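PDB 2F5K: mortality factor 4-like protein 1, which binds lysine-methylated histone H3 through its chromo domain, probably as a chromatin reader in gene regulation. Local coordinates for residues L75-D79 against T80-K84. Residues are numbered along the deposited sequence; the frame is centred on the assembly and turned at random.
Sequences LKYVD and TNLQK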
loop_
_atom_site.group_PDB
_atom_site.type_symbol
_atom_site.label_atom_id
_atom_site.label_comp_id
_atom_site.label_asym_id
_atom_site.label_seq_id
_atom_site.Cartn_x
_atom_site.Cartn_y
_atom_site.Cartn_z
ATOM N N LEU A 75 0.236 4.910 0.594
ATOM C CA LEU A 75 0.787 6.124 -0.007
ATOM C C LEU A 75 -0.097 6.521 -1.159
ATOM O O LEU A 75 -0.719 5.668 -1.825
ATOM C CB LEU A 75 2.208 5.918 -0.518
ATOM C CG LEU A 75 3.353 5.756 0.497
ATOM C CD1 LEU A 75 4.642 5.437 -0.206
ATOM C CD2 LEU A 75 3.479 7.078 1.229
ATOM N N LYS A 76 -0.164 7.829 -1.362
ATOM C CA LYS A 76 -0.908 8.439 -2.434
ATOM C C LYS A 76 -0.350 7.985 -3.786
ATOM O O LYS A 76 0.849 7.777 -3.934
ATOM C CB LYS A 76 -0.800 9.945 -2.277
ATOM C CG LYS A 76 -2.120 10.640 -2.293
ATOM C CD LYS A 76 -2.911 10.409 -1.029
ATOM C CE LYS A 76 -4.318 10.934 -1.180
ATOM N NZ LYS A 76 -5.130 10.506 -0.024
ATOM N N TYR A 77 -1.230 7.807 -4.766
ATOM C CA TYR A 77 -0.808 7.348 -6.080
ATOM C C TYR A 77 -0.356 8.554 -6.894
ATOM O O TYR A 77 -1.125 9.090 -7.665
ATOM C CB TYR A 77 -1.968 6.615 -6.791
ATOM C CG TYR A 77 -1.517 5.747 -7.964
ATOM C CD1 TYR A 77 -1.208 4.411 -7.784
ATOM C CD2 TYR A 77 -1.395 6.282 -9.244
ATOM C CE1 TYR A 77 -0.796 3.626 -8.850
ATOM C CE2 TYR A 77 -0.982 5.508 -10.324
ATOM C CZ TYR A 77 -0.676 4.195 -10.118
ATOM O OH TYR A 77 -0.240 3.434 -11.181
ATOM N N VAL A 78 0.893 8.965 -6.711
ATOM C CA VAL A 78 1.449 10.122 -7.388
ATOM C C VAL A 78 2.874 9.884 -7.829
ATOM O O VAL A 78 3.553 8.940 -7.345
ATOM C CB VAL A 78 1.407 11.405 -6.487
ATOM C CG1 VAL A 78 -0.009 11.871 -6.267
ATOM C CG2 VAL A 78 2.087 11.170 -5.179
ATOM N N ASP A 79 3.340 10.749 -8.748
ATOM C CA ASP A 79 4.691 10.606 -9.314
ATOM C C ASP A 79 5.792 10.333 -8.290
ATOM O O ASP A 79 6.609 9.445 -8.483
ATOM C CB ASP A 79 5.083 11.795 -10.221
ATOM C CG ASP A 79 4.403 11.728 -11.600
ATOM O OD1 ASP A 79 3.971 10.615 -11.998
ATOM O OD2 ASP A 79 4.240 12.731 -12.350
ATOM N N THR A 80 5.845 11.122 -7.231
ATOM C CA THR A 80 6.849 10.922 -6.182
ATOM C C THR A 80 6.812 9.483 -5.627
ATOM O O THR A 80 7.848 8.863 -5.423
ATOM C CB THR A 80 6.604 11.888 -5.000
ATOM O OG1 THR A 80 7.008 13.201 -5.368
ATOM C CG2 THR A 80 7.598 11.588 -3.843
ATOM N N ASN A 81 5.623 8.986 -5.316
ATOM C CA ASN A 81 5.517 7.621 -4.798
ATOM C C ASN A 81 5.745 6.529 -5.845
ATOM O O ASN A 81 6.325 5.490 -5.529
ATOM C CB ASN A 81 4.256 7.432 -3.993
ATOM C CG ASN A 81 4.241 8.327 -2.789
ATOM O OD1 ASN A 81 5.293 8.596 -2.226
ATOM N ND2 ASN A 81 3.063 8.812 -2.396
ATOM N N LEU A 82 5.361 6.792 -7.098
ATOM C CA LEU A 82 5.666 5.850 -8.189
ATOM C C LEU A 82 7.180 5.733 -8.368
ATOM O O LEU A 82 7.687 4.653 -8.597
ATOM C CB LEU A 82 4.983 6.261 -9.505
ATOM C CG LEU A 82 3.493 6.012 -9.470
ATOM C CD1 LEU A 82 2.742 6.842 -10.529
ATOM C CD2 LEU A 82 3.200 4.492 -9.602
ATOM N N GLN A 83 7.900 6.852 -8.257
ATOM C CA GLN A 83 9.353 6.833 -8.330
ATOM C C GLN A 83 9.920 6.023 -7.163
ATOM O O GLN A 83 10.909 5.330 -7.302
ATOM C CB GLN A 83 9.887 8.262 -8.208
ATOM C CG GLN A 83 11.363 8.355 -8.317
ATOM C CD GLN A 83 11.878 7.690 -9.590
ATOM O OE1 GLN A 83 11.141 7.597 -10.607
ATOM N NE2 GLN A 83 13.143 7.228 -9.550
ATOM N N LYS A 84 9.305 6.152 -5.992
ATOM C CA LYS A 84 9.744 5.403 -4.813
ATOM C C LYS A 84 9.463 3.915 -5.057
ATOM O O LYS A 84 10.273 3.054 -4.712
ATOM C CB LYS A 84 9.010 5.888 -3.560
ATOM C CG LYS A 84 9.119 4.995 -2.339
ATOM C CD LYS A 84 8.378 5.577 -1.058
ATOM C CE LYS A 84 8.980 6.914 -0.614
ATOM N NZ LYS A 84 9.078 7.042 0.873
#
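Asn81, in the first turn of helix 79-98, reaches back to Lys76 and donates from ND2 to its carbonyl O (Asn81 ND2 to Lys76 O, 2.9 Å). The bond is nearly straight, 168° at the hydrogen, and the acceptor lies within 4° of the amide plane, so the amide's rotation is well defined. Asn81 CG stands beside its own backbone N and anti to the carbonyl carbon (chi1 -62°), a torsion that brings ND2 to the carbonyl of Lys76. The Leu75 side chain crosses this amide at about a right angle, with Leu75 CB 3.6 Å from Asn81 ND2, while Leu75 CD1 meets the aliphatic CD of Lys84 at 3.8 Å. Val78 CG2 lies 3.8 Å from Asn81 ND2, its side chain alongside that of Asn81.

Leu82 turns to Tyr77: Leu82 CD2 sits 3.9 Å from Tyr77 CZ, and Leu82 CD1 approaches Tyr77 CE2, an oblique apolar contact. Tyr77 centres an inverse gamma turn, and Val78 follows as the N-cap residue; Val78 O accepts Leu82 N at 2.8 Å, opening the helical bonding that Asp79 O continues with Gln83 N.

The junction thus couples edge strand 74-76 of the antiparallel sheet to the C-terminal helix. Leu75 and Tyr77 pack on strands 28-32 and 37-48, and Asn81 on Leu30 and Lys84 on Leu37 place the start of the helix against the chromo domain barrel.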